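PDB 2EKC: tryptophan synthase alpha chain from Aquifex aeolicus, which probably catalyses the aldol cleavage of indoleglycerol phosphate to indole and glyceraldehyde 3-phosphate, the alpha-subunit step of tryptophan synthesis. Local coordinates for residues G2-K7 and A170-Y175; D124-P129 and Y146-V151; L165-A170 and C205-V210. All coordinates share one frame; numbering follows the deposited sequence.

Contact 1: residues G2-K7 and A170-Y175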
ATOM      1  N   GLY A   2     -15.859  -0.035  -1.360  1.00 33.16           N
ATOM      2  CA  GLY A   2     -15.593   1.283  -0.811  1.00 26.09           C
ATOM      3  C   GLY A   2     -14.716   2.238  -1.597  1.00 22.28           C
ATOM      4  O   GLY A   2     -14.786   2.314  -2.823  1.00 20.36           O
ATOM      5  N   ARG A   3     -13.880   2.970  -0.869  1.00 19.56           N
ATOM      6  CA  ARG A   3     -12.990   3.960  -1.465  1.00 18.14           C
ATOM      7  C   ARG A   3     -12.060   3.405  -2.538  1.00 16.29           C
ATOM      8  O   ARG A   3     -11.725   4.107  -3.487  1.00 15.60           O
ATOM      9  CB  ARG A   3     -12.149   4.649  -0.382  1.00 18.32           C
ATOM     10  CG  ARG A   3     -12.934   5.494   0.615  1.00 21.57           C
ATOM     11  CD  ARG A   3     -11.993   6.427   1.381  1.00 21.80           C
ATOM     12  NE  ARG A   3     -12.701   7.316   2.297  1.00 22.12           N
ATOM     13  CZ  ARG A   3     -13.138   6.961   3.502  1.00 24.55           C
ATOM     14  NH1 ARG A   3     -12.935   5.726   3.946  1.00 21.26           N
ATOM     15  NH2 ARG A   3     -13.775   7.843   4.265  1.00 23.99           N
ATOM     16  N   ILE A   4     -11.631   2.157  -2.384  1.00 14.87           N
ATOM     17  CA  ILE A   4     -10.730   1.560  -3.363  1.00 14.98           C
ATOM     18  C   ILE A   4     -11.423   1.415  -4.711  1.00 15.38           C
ATOM     19  O   ILE A   4     -10.914   1.875  -5.733  1.00 13.91           O
ATOM     20  CB  ILE A   4     -10.226   0.179  -2.893  1.00 14.50           C
ATOM     21  CG1 ILE A   4      -9.392   0.342  -1.620  1.00 15.84           C
ATOM     22  CG2 ILE A   4      -9.398  -0.473  -3.989  1.00 14.30           C
ATOM     23  CD1 ILE A   4      -8.924  -0.960  -1.013  1.00 19.64           C
ATOM     24  N   SER A   5     -12.584   0.769  -4.717  1.00 15.65           N
ATOM     25  CA  SER A   5     -13.325   0.597  -5.956  1.00 17.42           C
ATOM     26  C   SER A   5     -13.711   1.944  -6.555  1.00 17.65           C
ATOM     27  O   SER A   5     -13.588   2.140  -7.764  1.00 19.50           O
ATOM     28  CB  SER A   5     -14.577  -0.243  -5.716  1.00 19.24           C
ATOM     29  OG  SER A   5     -14.223  -1.604  -5.560  1.00 25.96           O
ATOM     30  N   ASP A   6     -14.173   2.873  -5.718  1.00 17.78           N
ATOM     31  CA  ASP A   6     -14.553   4.193  -6.217  1.00 17.81           C
ATOM     32  C   ASP A   6     -13.361   4.865  -6.894  1.00 17.09           C
ATOM     33  O   ASP A   6     -13.491   5.443  -7.973  1.00 17.79           O
ATOM     34  CB  ASP A   6     -15.040   5.108  -5.088  1.00 19.05           C
ATOM     35  CG  ASP A   6     -16.319   4.615  -4.427  1.00 22.12           C
ATOM     36  OD1 ASP A   6     -17.075   3.854  -5.060  1.00 20.54           O
ATOM     37  OD2 ASP A   6     -16.571   5.012  -3.270  1.00 21.94           O
ATOM     38  N   LYS A   7     -12.197   4.790  -6.259  1.00 15.90           N
ATOM     39  CA  LYS A   7     -11.002   5.421  -6.814  1.00 16.62           C
ATOM     40  C   LYS A   7     -10.601   4.866  -8.175  1.00 15.74           C
ATOM     41  O   LYS A   7     -10.297   5.627  -9.092  1.00 17.05           O
ATOM     42  CB  LYS A   7      -9.824   5.292  -5.846  1.00 15.95           C
ATOM     43  CG  LYS A   7      -8.547   5.969  -6.345  1.00 17.26           C
ATOM     44  CD  LYS A   7      -8.753   7.466  -6.600  1.00 16.18           C
ATOM     45  CE  LYS A   7      -9.071   8.217  -5.316  1.00 18.38           C
ATOM     46  NZ  LYS A   7      -9.267   9.678  -5.550  1.00 17.86           N
ATOM     47  N   ALA A 170      -9.578 -11.287  -3.028  1.00 23.30           N
ATOM     48  CA  ALA A 170      -9.545  -9.831  -3.091  1.00 22.20           C
ATOM     49  C   ALA A 170     -10.940  -9.213  -3.100  1.00 21.74           C
ATOM     50  O   ALA A 170     -11.820  -9.642  -3.846  1.00 20.50           O
ATOM     51  CB  ALA A 170      -8.772  -9.380  -4.329  1.00 21.88           C
ATOM     52  N   ASP A 171     -11.139  -8.206  -2.258  1.00 21.23           N
ATOM     53  CA  ASP A 171     -12.424  -7.524  -2.203  1.00 21.77           C
ATOM     54  C   ASP A 171     -12.508  -6.486  -3.315  1.00 20.90           C
ATOM     55  O   ASP A 171     -13.533  -6.364  -3.984  1.00 20.64           O
ATOM     56  CB  ASP A 171     -12.617  -6.815  -0.854  1.00 22.15           C
ATOM     57  CG  ASP A 171     -12.812  -7.783   0.296  1.00 25.46           C
ATOM     58  OD1 ASP A 171     -13.690  -8.663   0.190  1.00 27.13           O
ATOM     59  OD2 ASP A 171     -12.093  -7.654   1.311  1.00 24.94           O
ATOM     60  N   GLU A 172     -11.424  -5.738  -3.513  1.00 18.44           N
ATOM     61  CA  GLU A 172     -11.413  -4.685  -4.523  1.00 17.82           C
ATOM     62  C   GLU A 172     -10.141  -4.575  -5.359  1.00 16.74           C
ATOM     63  O   GLU A 172     -10.164  -4.014  -6.453  1.00 16.51           O
ATOM     64  CB  GLU A 172     -11.665  -3.339  -3.847  1.00 18.17           C
ATOM     65  CG  GLU A 172     -13.003  -3.232  -3.126  1.00 20.17           C
ATOM     66  CD  GLU A 172     -13.065  -2.009  -2.235  1.00 21.61           C
ATOM     67  OE1 GLU A 172     -12.526  -2.068  -1.103  1.00 21.42           O
ATOM     68  OE2 GLU A 172     -13.632  -0.984  -2.674  1.00 20.94           O
ATOM     69  N   MET A 173      -9.029  -5.088  -4.848  1.00 17.03           N
ATOM     70  CA  MET A 173      -7.776  -4.994  -5.585  1.00 16.29           C
ATOM     71  C   MET A 173      -6.746  -6.018  -5.132  1.00 16.67           C
ATOM     72  O   MET A 173      -6.883  -6.633  -4.072  1.00 16.29           O
ATOM     73  CB  MET A 173      -7.183  -3.594  -5.420  1.00 16.01           C
ATOM     74  CG  MET A 173      -6.759  -3.292  -3.988  1.00 17.25           C
ATOM     75  SD  MET A 173      -5.951  -1.702  -3.813  1.00 17.85           S
ATOM     76  CE  MET A 173      -4.381  -2.043  -4.555  1.00 18.20           C
ATOM     77  N   THR A 174      -5.705  -6.181  -5.944  1.00 16.71           N
ATOM     78  CA  THR A 174      -4.632  -7.118  -5.650  1.00 16.95           C
ATOM     79  C   THR A 174      -3.285  -6.423  -5.806  1.00 16.56           C
ATOM     80  O   THR A 174      -3.174  -5.405  -6.489  1.00 13.48           O
ATOM     81  CB  THR A 174      -4.652  -8.331  -6.607  1.00 18.34           C
ATOM     82  OG1 THR A 174      -4.431  -7.886  -7.951  1.00 19.82           O
ATOM     83  CG2 THR A 174      -5.989  -9.054  -6.531  1.00 18.32           C
ATOM     84  N   TYR A 175      -2.268  -6.988  -5.170  1.00 17.29           N
ATOM     85  CA  TYR A 175      -0.922  -6.444  -5.237  1.00 18.72           C
ATOM     86  C   TYR A 175       0.077  -7.532  -5.618  1.00 17.19           C
ATOM     87  O   TYR A 175       0.153  -8.567  -4.957  1.00 17.15           O
ATOM     88  CB  TYR A 175      -0.510  -5.847  -3.884  1.00 22.48           C
ATOM     89  CG  TYR A 175       0.948  -5.435  -3.849  1.00 27.55           C
ATOM     90  CD1 TYR A 175       1.416  -4.395  -4.652  1.00 29.28           C
ATOM     91  CD2 TYR A 175       1.874  -6.135  -3.073  1.00 31.38           C
ATOM     92  CE1 TYR A 175       2.774  -4.061  -4.692  1.00 31.24           C
ATOM     93  CE2 TYR A 175       3.239  -5.810  -3.105  1.00 34.17           C
ATOM     94  CZ  TYR A 175       3.680  -4.773  -3.922  1.00 34.30           C
ATOM     95  OH  TYR A 175       5.023  -4.462  -3.982  1.00 35.61           O
TER
HETATM   96  O   HOH W   1     -12.074   0.360  -0.026  1.00 16.02           O
HETATM   97  O   HOH W   2     -12.529  -2.760  -7.460  1.00 27.19           O

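Contact 2: residues D124-P129 and Y146-V151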
ATOM      1  N   ASP A 124      -9.049   1.862   5.181  1.00 11.54           N
ATOM      2  CA  ASP A 124      -9.935   1.209   4.228  1.00 12.92           C
ATOM      3  C   ASP A 124      -9.653  -0.275   4.052  1.00 13.86           C
ATOM      4  O   ASP A 124     -10.571  -1.051   3.790  1.00 13.90           O
ATOM      5  CB  ASP A 124      -9.845   1.905   2.872  1.00 14.99           C
ATOM      6  CG  ASP A 124     -10.439   3.289   2.901  1.00 16.32           C
ATOM      7  OD1 ASP A 124     -11.655   3.396   3.160  1.00 16.94           O
ATOM      8  OD2 ASP A 124      -9.694   4.262   2.679  1.00 16.06           O
ATOM      9  N   GLY A 125      -8.387  -0.663   4.188  1.00 12.24           N
ATOM     10  CA  GLY A 125      -8.022  -2.064   4.042  1.00 12.82           C
ATOM     11  C   GLY A 125      -6.616  -2.327   4.550  1.00 13.41           C
ATOM     12  O   GLY A 125      -5.941  -1.402   4.999  1.00 13.23           O
ATOM     13  N   PHE A 126      -6.176  -3.583   4.487  1.00 13.44           N
ATOM     14  CA  PHE A 126      -4.834  -3.944   4.944  1.00 12.19           C
ATOM     15  C   PHE A 126      -3.980  -4.572   3.854  1.00 12.84           C
ATOM     16  O   PHE A 126      -4.483  -5.079   2.856  1.00 13.72           O
ATOM     17  CB  PHE A 126      -4.862  -4.998   6.073  1.00 11.84           C
ATOM     18  CG  PHE A 126      -5.585  -4.582   7.332  1.00 11.54           C
ATOM     19  CD1 PHE A 126      -5.781  -3.246   7.659  1.00 13.67           C
ATOM     20  CD2 PHE A 126      -6.027  -5.562   8.228  1.00 13.14           C
ATOM     21  CE1 PHE A 126      -6.407  -2.888   8.862  1.00 13.04           C
ATOM     22  CE2 PHE A 126      -6.650  -5.222   9.427  1.00 11.81           C
ATOM     23  CZ  PHE A 126      -6.841  -3.878   9.747  1.00 13.06           C
ATOM     24  N   ILE A 127      -2.672  -4.531   4.080  1.00 14.26           N
ATOM     25  CA  ILE A 127      -1.694  -5.200   3.233  1.00 13.93           C
ATOM     26  C   ILE A 127      -0.823  -5.862   4.290  1.00 14.12           C
ATOM     27  O   ILE A 127      -0.114  -5.183   5.031  1.00 14.75           O
ATOM     28  CB  ILE A 127      -0.820  -4.247   2.402  1.00 16.33           C
ATOM     29  CG1 ILE A 127      -1.627  -3.682   1.233  1.00 18.21           C
ATOM     30  CG2 ILE A 127       0.394  -5.010   1.865  1.00 16.86           C
ATOM     31  CD1 ILE A 127      -0.828  -2.766   0.337  1.00 19.54           C
ATOM     32  N   VAL A 128      -0.916  -7.183   4.383  1.00 15.63           N
ATOM     33  CA  VAL A 128      -0.157  -7.957   5.359  1.00 15.81           C
ATOM     34  C   VAL A 128       0.875  -8.773   4.590  1.00 18.47           C
ATOM     35  O   VAL A 128       0.572  -9.840   4.059  1.00 18.06           O
ATOM     36  CB  VAL A 128      -1.094  -8.897   6.148  1.00 16.23           C
ATOM     37  CG1 VAL A 128      -0.324  -9.637   7.224  1.00 14.94           C
ATOM     38  CG2 VAL A 128      -2.219  -8.087   6.769  1.00 16.87           C
ATOM     39  N   PRO A 129       2.119  -8.278   4.532  1.00 19.85           N
ATOM     40  CA  PRO A 129       3.239  -8.907   3.832  1.00 20.58           C
ATOM     41  C   PRO A 129       3.658 -10.296   4.298  1.00 21.32           C
ATOM     42  O   PRO A 129       4.179 -11.077   3.504  1.00 23.25           O
ATOM     43  CB  PRO A 129       4.356  -7.881   3.990  1.00 19.70           C
ATOM     44  CG  PRO A 129       4.075  -7.303   5.331  1.00 21.30           C
ATOM     45  CD  PRO A 129       2.575  -7.099   5.287  1.00 18.89           C
ATOM     46  N   TYR A 146     -15.756  -6.024   9.700  1.00 19.21           N
ATOM     47  CA  TYR A 146     -15.520  -4.593   9.882  1.00 18.40           C
ATOM     48  C   TYR A 146     -15.381  -3.833   8.571  1.00 18.66           C
ATOM     49  O   TYR A 146     -14.968  -2.672   8.548  1.00 19.98           O
ATOM     50  CB  TYR A 146     -14.283  -4.377  10.764  1.00 17.76           C
ATOM     51  CG  TYR A 146     -14.506  -4.801  12.201  1.00 18.48           C
ATOM     52  CD1 TYR A 146     -15.085  -3.931  13.126  1.00 20.05           C
ATOM     53  CD2 TYR A 146     -14.205  -6.095  12.618  1.00 19.65           C
ATOM     54  CE1 TYR A 146     -15.361  -4.345  14.433  1.00 19.76           C
ATOM     55  CE2 TYR A 146     -14.477  -6.519  13.917  1.00 21.89           C
ATOM     56  CZ  TYR A 146     -15.055  -5.639  14.819  1.00 22.54           C
ATOM     57  OH  TYR A 146     -15.329  -6.068  16.102  1.00 25.09           O
ATOM     58  N   VAL A 147     -15.738  -4.492   7.476  1.00 17.63           N
ATOM     59  CA  VAL A 147     -15.680  -3.874   6.159  1.00 18.55           C
ATOM     60  C   VAL A 147     -14.312  -3.264   5.865  1.00 18.16           C
ATOM     61  O   VAL A 147     -14.196  -2.084   5.520  1.00 15.94           O
ATOM     62  CB  VAL A 147     -16.769  -2.780   6.012  1.00 21.48           C
ATOM     63  CG1 VAL A 147     -16.909  -2.374   4.556  1.00 21.50           C
ATOM     64  CG2 VAL A 147     -18.102  -3.295   6.553  1.00 22.87           C
ATOM     65  N   LEU A 148     -13.275  -4.080   6.029  1.00 15.77           N
ATOM     66  CA  LEU A 148     -11.902  -3.682   5.743  1.00 13.51           C
ATOM     67  C   LEU A 148     -11.497  -4.527   4.536  1.00 13.98           C
ATOM     68  O   LEU A 148     -11.566  -5.756   4.577  1.00 12.63           O
ATOM     69  CB  LEU A 148     -10.998  -3.989   6.933  1.00 13.99           C
ATOM     70  CG  LEU A 148     -11.218  -3.094   8.151  1.00 13.44           C
ATOM     71  CD1 LEU A 148     -10.496  -3.666   9.355  1.00 14.11           C
ATOM     72  CD2 LEU A 148     -10.725  -1.689   7.832  1.00 13.79           C
ATOM     73  N   SER A 149     -11.086  -3.862   3.463  1.00 12.69           N
ATOM     74  CA  SER A 149     -10.723  -4.535   2.226  1.00 12.52           C
ATOM     75  C   SER A 149      -9.488  -5.432   2.327  1.00 14.06           C
ATOM     76  O   SER A 149      -8.416  -4.997   2.743  1.00 12.42           O
ATOM     77  CB  SER A 149     -10.524  -3.484   1.131  1.00 11.91           C
ATOM     78  OG  SER A 149     -10.591  -4.057  -0.154  1.00 14.02           O
ATOM     79  N   PHE A 150      -9.651  -6.691   1.937  1.00 14.79           N
ATOM     80  CA  PHE A 150      -8.547  -7.640   1.962  1.00 16.72           C
ATOM     81  C   PHE A 150      -7.796  -7.562   0.631  1.00 15.69           C
ATOM     82  O   PHE A 150      -8.382  -7.725  -0.440  1.00 14.94           O
ATOM     83  CB  PHE A 150      -9.065  -9.066   2.178  1.00 18.52           C
ATOM     84  CG  PHE A 150      -7.974 -10.083   2.335  1.00 21.52           C
ATOM     85  CD1 PHE A 150      -7.229 -10.146   3.506  1.00 23.43           C
ATOM     86  CD2 PHE A 150      -7.671 -10.963   1.299  1.00 23.40           C
ATOM     87  CE1 PHE A 150      -6.193 -11.072   3.643  1.00 26.76           C
ATOM     88  CE2 PHE A 150      -6.640 -11.890   1.423  1.00 24.20           C
ATOM     89  CZ  PHE A 150      -5.899 -11.946   2.597  1.00 25.85           C
ATOM     90  N   VAL A 151      -6.496  -7.309   0.708  1.00 17.06           N
ATOM     91  CA  VAL A 151      -5.665  -7.194  -0.485  1.00 17.51           C
ATOM     92  C   VAL A 151      -4.651  -8.338  -0.546  1.00 17.85           C
ATOM     93  O   VAL A 151      -3.623  -8.302   0.123  1.00 16.69           O
ATOM     94  CB  VAL A 151      -4.913  -5.848  -0.486  1.00 17.30           C
ATOM     95  CG1 VAL A 151      -4.051  -5.729  -1.735  1.00 17.27           C
ATOM     96  CG2 VAL A 151      -5.917  -4.695  -0.410  1.00 18.63           C
TER
HETATM   97  O   HOH W   3     -13.030  -0.775   3.040  1.00 19.38           O
HETATM   98  O   HOH W   4      -5.507  -7.618   3.300  1.00 18.65           O
HETATM   99  O   HOH W   5      -2.783  -8.396   2.630  1.00 13.41           O

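Contact 3: residues L165-A170 and C205-V210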
ATOM      1  N   LEU A 165      -7.267 -18.131  -6.620  1.00 18.29           N
ATOM      2  CA  LEU A 165      -7.515 -18.002  -5.186  1.00 19.04           C
ATOM      3  C   LEU A 165      -7.302 -16.549  -4.763  1.00 18.46           C
ATOM      4  O   LEU A 165      -7.965 -16.050  -3.856  1.00 19.67           O
ATOM      5  CB  LEU A 165      -6.579 -18.923  -4.403  1.00 18.33           C
ATOM      6  CG  LEU A 165      -6.856 -20.419  -4.563  1.00 19.11           C
ATOM      7  CD1 LEU A 165      -5.695 -21.227  -4.003  1.00 19.09           C
ATOM      8  CD2 LEU A 165      -8.152 -20.770  -3.851  1.00 20.91           C
ATOM      9  N   ILE A 166      -6.366 -15.880  -5.425  1.00 18.65           N
ATOM     10  CA  ILE A 166      -6.075 -14.478  -5.144  1.00 20.24           C
ATOM     11  C   ILE A 166      -7.284 -13.617  -5.532  1.00 21.13           C
ATOM     12  O   ILE A 166      -7.722 -12.759  -4.766  1.00 22.21           O
ATOM     13  CB  ILE A 166      -4.832 -14.006  -5.940  1.00 18.10           C
ATOM     14  CG1 ILE A 166      -3.571 -14.653  -5.368  1.00 19.13           C
ATOM     15  CG2 ILE A 166      -4.719 -12.491  -5.900  1.00 18.84           C
ATOM     16  CD1 ILE A 166      -2.312 -14.363  -6.164  1.00 19.62           C
ATOM     17  N   CYS A 167      -7.826 -13.858  -6.722  1.00 22.41           N
ATOM     18  CA  CYS A 167      -8.977 -13.097  -7.205  1.00 23.90           C
ATOM     19  C   CYS A 167     -10.189 -13.226  -6.282  1.00 24.04           C
ATOM     20  O   CYS A 167     -10.831 -12.232  -5.938  1.00 23.67           O
ATOM     21  CB  CYS A 167      -9.353 -13.562  -8.612  1.00 25.32           C
ATOM     22  SG  CYS A 167     -10.433 -12.418  -9.535  1.00 30.36           S
ATOM     23  N   GLU A 168     -10.502 -14.451  -5.875  1.00 25.40           N
ATOM     24  CA  GLU A 168     -11.645 -14.665  -5.001  1.00 27.70           C
ATOM     25  C   GLU A 168     -11.383 -14.131  -3.595  1.00 26.46           C
ATOM     26  O   GLU A 168     -12.316 -13.868  -2.841  1.00 25.45           O
ATOM     27  CB  GLU A 168     -12.006 -16.154  -4.947  1.00 30.15           C
ATOM     28  CG  GLU A 168     -10.898 -17.062  -4.462  1.00 36.16           C
ATOM     29  CD  GLU A 168     -11.335 -18.516  -4.401  1.00 40.37           C
ATOM     30  OE1 GLU A 168     -11.671 -19.086  -5.466  1.00 42.00           O
ATOM     31  OE2 GLU A 168     -11.344 -19.088  -3.287  1.00 41.52           O
ATOM     32  N   ALA A 169     -10.112 -13.957  -3.251  1.00 25.04           N
ATOM     33  CA  ALA A 169      -9.754 -13.448  -1.931  1.00 25.12           C
ATOM     34  C   ALA A 169      -9.756 -11.922  -1.877  1.00 24.33           C
ATOM     35  O   ALA A 169      -9.913 -11.333  -0.811  1.00 26.18           O
ATOM     36  CB  ALA A 169      -8.384 -13.975  -1.524  1.00 24.86           C
ATOM     37  N   ALA A 170      -9.578 -11.287  -3.028  1.00 23.30           N
ATOM     38  CA  ALA A 170      -9.545  -9.831  -3.091  1.00 22.20           C
ATOM     39  C   ALA A 170     -10.940  -9.213  -3.100  1.00 21.74           C
ATOM     40  O   ALA A 170     -11.820  -9.642  -3.846  1.00 20.50           O
ATOM     41  CB  ALA A 170      -8.772  -9.380  -4.329  1.00 21.88           C
ATOM     42  N   CYS A 205      -9.015 -12.760 -13.806  1.00 25.17           N
ATOM     43  CA  CYS A 205      -9.518 -11.799 -12.838  1.00 25.03           C
ATOM     44  C   CYS A 205      -9.814 -10.421 -13.406  1.00 25.00           C
ATOM     45  O   CYS A 205      -9.054  -9.904 -14.220  1.00 26.43           O
ATOM     46  CB  CYS A 205      -8.497 -11.669 -11.715  1.00 24.72           C
ATOM     47  SG  CYS A 205      -9.143 -10.974 -10.172  1.00 24.16           S
ATOM     48  N   ASP A 206     -10.910  -9.823 -12.952  1.00 23.98           N
ATOM     49  CA  ASP A 206     -11.299  -8.496 -13.409  1.00 24.98           C
ATOM     50  C   ASP A 206     -10.975  -7.395 -12.398  1.00 24.32           C
ATOM     51  O   ASP A 206     -11.144  -6.209 -12.688  1.00 23.93           O
ATOM     52  CB  ASP A 206     -12.794  -8.469 -13.727  1.00 27.86           C
ATOM     53  CG  ASP A 206     -13.140  -9.301 -14.945  1.00 32.31           C
ATOM     54  OD1 ASP A 206     -12.555  -9.046 -16.022  1.00 31.53           O
ATOM     55  OD2 ASP A 206     -13.995 -10.207 -14.830  1.00 36.23           O
ATOM     56  N   LYS A 207     -10.503  -7.780 -11.217  1.00 20.51           N
ATOM     57  CA  LYS A 207     -10.186  -6.791 -10.191  1.00 20.07           C
ATOM     58  C   LYS A 207      -8.867  -6.074 -10.487  1.00 18.50           C
ATOM     59  O   LYS A 207      -7.912  -6.683 -10.962  1.00 18.12           O
ATOM     60  CB  LYS A 207     -10.124  -7.461  -8.817  1.00 20.82           C
ATOM     61  CG  LYS A 207     -11.384  -8.245  -8.461  1.00 23.02           C
ATOM     62  CD  LYS A 207     -11.439  -8.550  -6.975  1.00 26.61           C
ATOM     63  CE  LYS A 207     -12.725  -9.276  -6.601  1.00 27.10           C
ATOM     64  NZ  LYS A 207     -12.726 -10.687  -7.067  1.00 30.39           N
ATOM     65  N   PRO A 208      -8.804  -4.762 -10.214  1.00 16.29           N
ATOM     66  CA  PRO A 208      -7.575  -4.003 -10.467  1.00 15.64           C
ATOM     67  C   PRO A 208      -6.351  -4.592  -9.777  1.00 15.88           C
ATOM     68  O   PRO A 208      -6.456  -5.217  -8.717  1.00 16.18           O
ATOM     69  CB  PRO A 208      -7.918  -2.598  -9.966  1.00 15.36           C
ATOM     70  CG  PRO A 208      -9.001  -2.836  -8.949  1.00 16.74           C
ATOM     71  CD  PRO A 208      -9.835  -3.903  -9.603  1.00 17.04           C
ATOM     72  N   VAL A 209      -5.191  -4.399 -10.390  1.00 14.29           N
ATOM     73  CA  VAL A 209      -3.955  -4.915  -9.832  1.00 14.36           C
ATOM     74  C   VAL A 209      -2.872  -3.851  -9.855  1.00 14.16           C
ATOM     75  O   VAL A 209      -2.699  -3.158 -10.854  1.00 14.50           O
ATOM     76  CB  VAL A 209      -3.469  -6.171 -10.612  1.00 15.08           C
ATOM     77  CG1 VAL A 209      -3.324  -5.856 -12.098  1.00 16.77           C
ATOM     78  CG2 VAL A 209      -2.137  -6.657 -10.045  1.00 16.96           C
ATOM     79  N   VAL A 210      -2.166  -3.705  -8.735  1.00 14.58           N
ATOM     80  CA  VAL A 210      -1.075  -2.745  -8.642  1.00 13.92           C
ATOM     81  C   VAL A 210       0.223  -3.538  -8.518  1.00 14.55           C
ATOM     82  O   VAL A 210       0.247  -4.625  -7.932  1.00 13.27           O
ATOM     83  CB  VAL A 210      -1.237  -1.784  -7.425  1.00 15.07           C
ATOM     84  CG1 VAL A 210      -2.478  -0.918  -7.608  1.00 17.01           C
ATOM     85  CG2 VAL A 210      -1.327  -2.569  -6.134  1.00 17.50           C
TER

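Contact 1: residues G2-K7 and A170-Y175
Ser5 and Glu172 bring the two backbones closest, CA to CA 5.8 Å, where the first turn of helix 3-14 lies against the short connection leading into strand 174-177. Glu172 reaches across with its chain extended beyond CG and sets its carboxylate at the N-terminal end of that helix. OE2 takes the N-H of Ser5 at 2.9 Å; the bond is fairly straight, 156° at the hydrogen, but the donor stands 51° out of the carboxylate plane. Met1 N also donates to OE2, and Ser5 OG lies 3.0 Å from it. The other oxygen, OE1, receives a hydrogen bond from Ser149 OG and one from a water that in turn accepts from Ile4 N. A second water joins Ser5 OG to the carbonyl of Glu172, so the helix is tied to both the side chain and the backbone of this residue. Ser5 OG is further held by Met1 N.

Ile4 forms the apolar half. Its CG2, anti to the backbone N, reaches both Glu172 and Met173, 3.7 Å from Glu172 CB and 3.7 Å from Met173 SD, and its side chain crosses that of Met173 at about a right angle. Helix 3-14 is the helix that covers the N-terminal mouth of the TIM barrel, as in other TrpA proteins. A buried carboxylate facing a helix N-terminus and the chain's terminal residue, and gripped by several donors, would be expected to stay ionised and to offset the positive end of the helix.

Contact 2: residues D124-P129 and Y146-V151
The ring of Phe126 meets Leu148 through one methyl: Leu148 CD1 stands 3.7 Å from Phe126 CZ, with CE1 and CE2 each a little farther off, so the methyl meets the CZ end of the ring obliquely. Phe114 brings a second ring to Phe126, the planes at about 80°, while Leu99 and Met143 add further apolar contacts. CG of Phe126 stands beside the backbone N, anti to the carbonyl carbon (chi1 -61°), and from there the ring leans to the Leu148 side. An alanine in place of Leu148 would probably leave a gap at CZ and give the Phe126 ring more room to shift.

Two backbone hydrogen bonds join the segments. Ser149 N donates to Asp124 O at 2.9 Å; a water also donates to this oxygen, and Leu148 CA-H points to it. Phe126 N returns a longer bond of 3.2 Å to Ser149 O. This is the parallel pairing of a beta-alpha-beta crossover, strand 125-127, helix 133-145 and strand 149-154, one unit of the TIM barrel; Val147, with positive phi, is the C-prime residue of the Schellman motif ending that helix.

Gly125 and Ser149 pass with their CA atoms 4.1 Å apart, where a CB on Gly125 would collide with Ser149 O. Farther along the strands part, to 5.8 Å between the CA atoms of Ile127 and Val151. There one water bridges Phe126 O and Val151 N, and another Val128 N and Val151 O. Val151 CB packs 3.5 Å from Phe126 O, and Ile127 reaches to about 3 Å, nearest atoms, from the side chain of Glu49, a predicted proton acceptor.

Contact 3: residues L165-A170 and C205-V210
Cys167 and Cys205 are joined by a disulfide, SG to SG 2.0 Å, with a chi3 of 86° that makes it right-handed and close to the relaxed value. Both CB atoms point across the contact, Cys167 CB 3.7 Å from Cys205 CB, and each SG is anti to its own backbone N. The covalent link runs from the last turns of helix 160-169 to the residue that follows helix 192-204, binding two successive helices of the barrel's outer layer.

The polar part belongs to Lys207. Its chain runs out straight and bends only at chi4, and Lys207 NZ donates to Cys167 O at 2.7 Å. The ammonium stands above the carbonyl plane, 44° out of it. NZ is also 3.8 Å from Cys167 SG, beside the disulfide.

Apolar contact is slight: CD of Lys207 lies 3.8 Å from Ala170 CB. Ala170 is the first residue beyond the helix, and its CB also touches Pro152 on strand 149-154.

A positive charge set at the C-terminal end of helix 160-169 would be expected to offset the partial negative charge of the carbonyls there. Disulfide and lysine act on the same turn of this helix, both through Cys167, one by a covalent bond and the other by a polar one.

Overall arrangement
Contact 2 is the buried one, two neighbouring strands of the barrel wall paired by backbone bonds and bridging waters; contacts 1 and 3 are partly buried. Contact 1 lies across the barrel's N-terminal mouth, and its chemistry is that of a carboxylate among donors. Contact 3 sits farther out in the helical layer, where a covalent bond and a lysine do the joining. Contacts 1 and 3 share Ala170, and strands 174-177 and 209-212 are hydrogen-bonded neighbours. Contacts 1 and 2 are linked by the Arg3-Asp124 salt bridge and by Glu172 with Ser149. Contacts 2 and 3 meet where Phe150 packs on Ala169 and Ala170.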